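Local coordinates for hypothetical sugar ABC-transporter sugar binding protein (Arthrobacter globiformis, PDB 7BVT) that binds cyclic alpha-maltosyl-(1→6)-maltose outside the cell and probably delivers it to an ABC transporter for uptake, at residues A[179-187]-A[254-262]. Numbering follows the deposited sequence.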
loop_
_atom_site.group_PDB
_atom_site.type_symbol
_atom_site.label_atom_id
_atom_site.label_comp_id
_atom_site.label_asym_id
_atom_site.label_seq_id
_atom_site.Cartn_x
_atom_site.Cartn_y
_atom_site.Cartn_z
ATOM N N THR A 179 9.235 -22.576 -21.396
ATOM C CA THR A 179 8.808 -23.451 -20.265
ATOM C C THR A 179 7.321 -23.804 -20.259
ATOM O O THR A 179 6.932 -24.645 -19.415
ATOM C CB THR A 179 9.152 -22.856 -18.897
ATOM O OG1 THR A 179 8.233 -21.789 -18.596
ATOM C CG2 THR A 179 10.567 -22.351 -18.890
ATOM N N GLY A 180 6.508 -23.135 -21.071
ATOM C CA GLY A 180 5.046 -23.279 -21.056
ATOM C C GLY A 180 4.390 -22.596 -19.854
ATOM O O GLY A 180 3.182 -22.655 -19.719
ATOM N N LYS A 181 5.163 -21.929 -19.003
ATOM C CA LYS A 181 4.616 -21.302 -17.792
ATOM C C LYS A 181 4.388 -19.802 -18.031
ATOM O O LYS A 181 5.150 -19.138 -18.762
ATOM C CB LYS A 181 5.593 -21.542 -16.642
ATOM C CG LYS A 181 5.638 -22.986 -16.168
ATOM C CD LYS A 181 6.725 -23.298 -15.184
ATOM C CE LYS A 181 6.828 -24.796 -14.931
ATOM N NZ LYS A 181 7.785 -25.140 -13.842
ATOM N N PRO A 182 3.389 -19.206 -17.337
ATOM C CA PRO A 182 3.189 -17.757 -17.422
ATOM C C PRO A 182 4.472 -17.050 -16.995
ATOM O O PRO A 182 5.060 -17.449 -15.976
ATOM C CB PRO A 182 2.060 -17.433 -16.423
ATOM C CG PRO A 182 1.433 -18.766 -16.116
ATOM C CD PRO A 182 2.529 -19.792 -16.312
ATOM N N GLY A 183 4.879 -16.018 -17.753
ATOM C CA GLY A 183 6.097 -15.257 -17.463
ATOM C C GLY A 183 5.841 -14.261 -16.354
ATOM O O GLY A 183 6.806 -13.841 -15.731
ATOM N N TYR A 184 4.578 -13.857 -16.176
ATOM C CA TYR A 184 4.235 -12.729 -15.266
ATOM C C TYR A 184 2.759 -12.864 -14.863
ATOM O O TYR A 184 1.918 -12.928 -15.771
ATOM C CB TYR A 184 4.526 -11.404 -15.957
ATOM C CG TYR A 184 4.080 -10.185 -15.192
ATOM C CD1 TYR A 184 4.667 -9.824 -13.977
ATOM C CD2 TYR A 184 3.125 -9.343 -15.723
ATOM C CE1 TYR A 184 4.261 -8.683 -13.297
ATOM C CE2 TYR A 184 2.736 -8.182 -15.055
ATOM C CZ TYR A 184 3.320 -7.841 -13.857
ATOM O OH TYR A 184 2.895 -6.732 -13.171
ATOM N N ASP A 185 2.444 -12.842 -13.572
ATOM C CA ASP A 185 1.024 -12.914 -13.138
ATOM C C ASP A 185 0.440 -11.500 -13.142
ATOM O O ASP A 185 1.089 -10.606 -12.567
ATOM C CB ASP A 185 0.872 -13.500 -11.728
ATOM C CG ASP A 185 1.173 -14.977 -11.602
ATOM O OD1 ASP A 185 1.566 -15.593 -12.606
ATOM O OD2 ASP A 185 1.005 -15.461 -10.484
ATOM N N LEU A 186 -0.787 -11.362 -13.638
ATOM C CA LEU A 186 -1.593 -10.140 -13.440
ATOM C C LEU A 186 -2.730 -10.441 -12.489
ATOM O O LEU A 186 -3.298 -11.570 -12.507
ATOM C CB LEU A 186 -2.139 -9.627 -14.767
ATOM C CG LEU A 186 -1.137 -8.912 -15.635
ATOM C CD1 LEU A 186 -1.761 -8.743 -16.992
ATOM C CD2 LEU A 186 -0.707 -7.588 -14.989
ATOM N N TYR A 187 -3.077 -9.435 -11.678
ATOM C CA TYR A 187 -4.187 -9.555 -10.712
ATOM C C TYR A 187 -5.448 -9.136 -11.453
ATOM O O TYR A 187 -5.810 -7.966 -11.439
ATOM C CB TYR A 187 -3.877 -8.755 -9.448
ATOM C CG TYR A 187 -4.564 -9.278 -8.220
ATOM C CD1 TYR A 187 -5.951 -9.214 -8.099
ATOM C CD2 TYR A 187 -3.839 -9.869 -7.205
ATOM C CE1 TYR A 187 -6.599 -9.720 -6.991
ATOM C CE2 TYR A 187 -4.476 -10.368 -6.078
ATOM C CZ TYR A 187 -5.858 -10.292 -5.981
ATOM O OH TYR A 187 -6.522 -10.797 -4.893
ATOM N N GLY A 254 5.391 -21.244 -7.366
ATOM C CA GLY A 254 6.627 -21.666 -8.036
ATOM C C GLY A 254 6.351 -22.179 -9.431
ATOM O O GLY A 254 7.206 -22.895 -9.963
ATOM N N GLN A 255 5.211 -21.808 -10.035
ATOM C CA GLN A 255 4.830 -22.209 -11.421
ATOM C C GLN A 255 4.742 -20.981 -12.359
ATOM O O GLN A 255 4.029 -21.043 -13.413
ATOM C CB GLN A 255 3.507 -22.960 -11.369
ATOM C CG GLN A 255 3.520 -24.221 -10.518
ATOM C CD GLN A 255 4.533 -25.198 -11.058
ATOM O OE1 GLN A 255 4.548 -25.516 -12.253
ATOM N NE2 GLN A 255 5.439 -25.617 -10.191
ATOM N N GLY A 256 5.415 -19.886 -12.019
ATOM C CA GLY A 256 5.297 -18.643 -12.807
ATOM C C GLY A 256 6.585 -17.816 -12.762
ATOM O O GLY A 256 7.281 -17.837 -11.762
ATOM N N GLY A 257 6.856 -17.033 -13.786
ATOM C CA GLY A 257 8.056 -16.214 -13.813
ATOM C C GLY A 257 8.085 -15.135 -12.709
ATOM O O GLY A 257 9.152 -14.871 -12.194
ATOM N N SER A 258 6.992 -14.402 -12.479
ATOM C CA SER A 258 7.107 -13.102 -11.766
ATOM C C SER A 258 5.711 -12.583 -11.443
ATOM O O SER A 258 4.750 -13.144 -11.921
ATOM C CB SER A 258 7.852 -12.095 -12.556
ATOM O OG SER A 258 7.246 -11.870 -13.850
ATOM N N ALA A 259 5.667 -11.537 -10.617
ATOM C CA ALA A 259 4.394 -10.901 -10.199
ATOM C C ALA A 259 4.725 -9.592 -9.510
ATOM O O ALA A 259 5.794 -9.462 -8.907
ATOM C CB ALA A 259 3.619 -11.824 -9.281
ATOM N N GLN A 260 3.772 -8.657 -9.523
ATOM C CA GLN A 260 3.840 -7.554 -8.543
ATOM C C GLN A 260 3.484 -8.122 -7.179
ATOM O O GLN A 260 2.495 -8.872 -7.069
ATOM C CB GLN A 260 2.895 -6.419 -8.923
ATOM C CG GLN A 260 3.427 -5.638 -10.070
ATOM C CD GLN A 260 2.582 -4.485 -10.556
ATOM O OE1 GLN A 260 1.449 -4.192 -10.066
ATOM N NE2 GLN A 260 3.150 -3.826 -11.541
ATOM N N GLU A 261 4.313 -7.822 -6.189
ATOM C CA GLU A 261 4.133 -8.295 -4.813
ATOM C C GLU A 261 4.400 -7.154 -3.840
ATOM O O GLU A 261 5.368 -6.398 -3.995
ATOM C CB GLU A 261 5.055 -9.496 -4.522
ATOM C CG GLU A 261 4.649 -10.737 -5.315
ATOM C CD GLU A 261 3.415 -11.481 -4.884
ATOM O OE1 GLU A 261 2.767 -11.087 -3.883
ATOM O OE2 GLU A 261 3.106 -12.525 -5.551
ATOM N N GLY A 262 3.623 -7.163 -2.751
ATOM C CA GLY A 262 3.862 -6.211 -1.668
ATOM C C GLY A 262 5.103 -6.523 -0.901
ATOM O O GLY A 262 5.569 -7.672 -0.902
HETATM O O HOH W 1 8.802 -23.131 -12.086
HETATM O O HOH W 2 1.357 -8.271 -11.222
HETATM O O HOH W 3 5.230 -5.122 -12.975
HETATM O O HOH W 4 4.272 -15.695 -13.540
#
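Tyr184 lies along strand 258-262, its ring running from Ser258 at one end to Gln260 at the other. CG stands anti to the backbone N (chi1 174°), which sends the ring down the strand. The Ser258 hydroxyl sits at the ring edge, near its plane, with OG 3.3 Å from Tyr184 CD1, and donates its proton to a lone pair of Gly183 O at 2.8 Å. Farther along, CE1 passes Ala259 CA obliquely, and Tyr184 OH reaches Gln260 CG at 3.3 Å. The Gln260 amide is turned 72° from the ring; its NE2 donates to a water that also hydrogen-bonds Tyr184 OH, while OE1 accepts from Asn200 of the glycan pocket. A second water, held by Asp185 O and Gln260 N, bonds the phenol weakly. A phenylalanine in place of Tyr184 would probably cost both waters their phenol partner and weaken the link to the Gln260 amide.

Backbone bonds tie the two segments together: Gly257 N to Pro182 O and Asp185 N to Ser258 O, both 2.9 Å. Asp185 CB also touches Ala259 CB at 4.0 Å, and its carboxylate OD2 takes the backbone N-H groups of Gly249 and Phe251. Near the start of both segments the extended Lys181 chain passes over Gln255 O, and its NZ reaches Gly254 O through a water.

The loop between helices 165-179 and 195-207 thus runs alongside strand 258-262 in the same direction, while that strand pairs antiparallel with 140-147. Leading on to the sugar-contacting Tyr187, it belongs to one lobe of the periplasmic-binding-protein fold of family 1 solute-binding proteins.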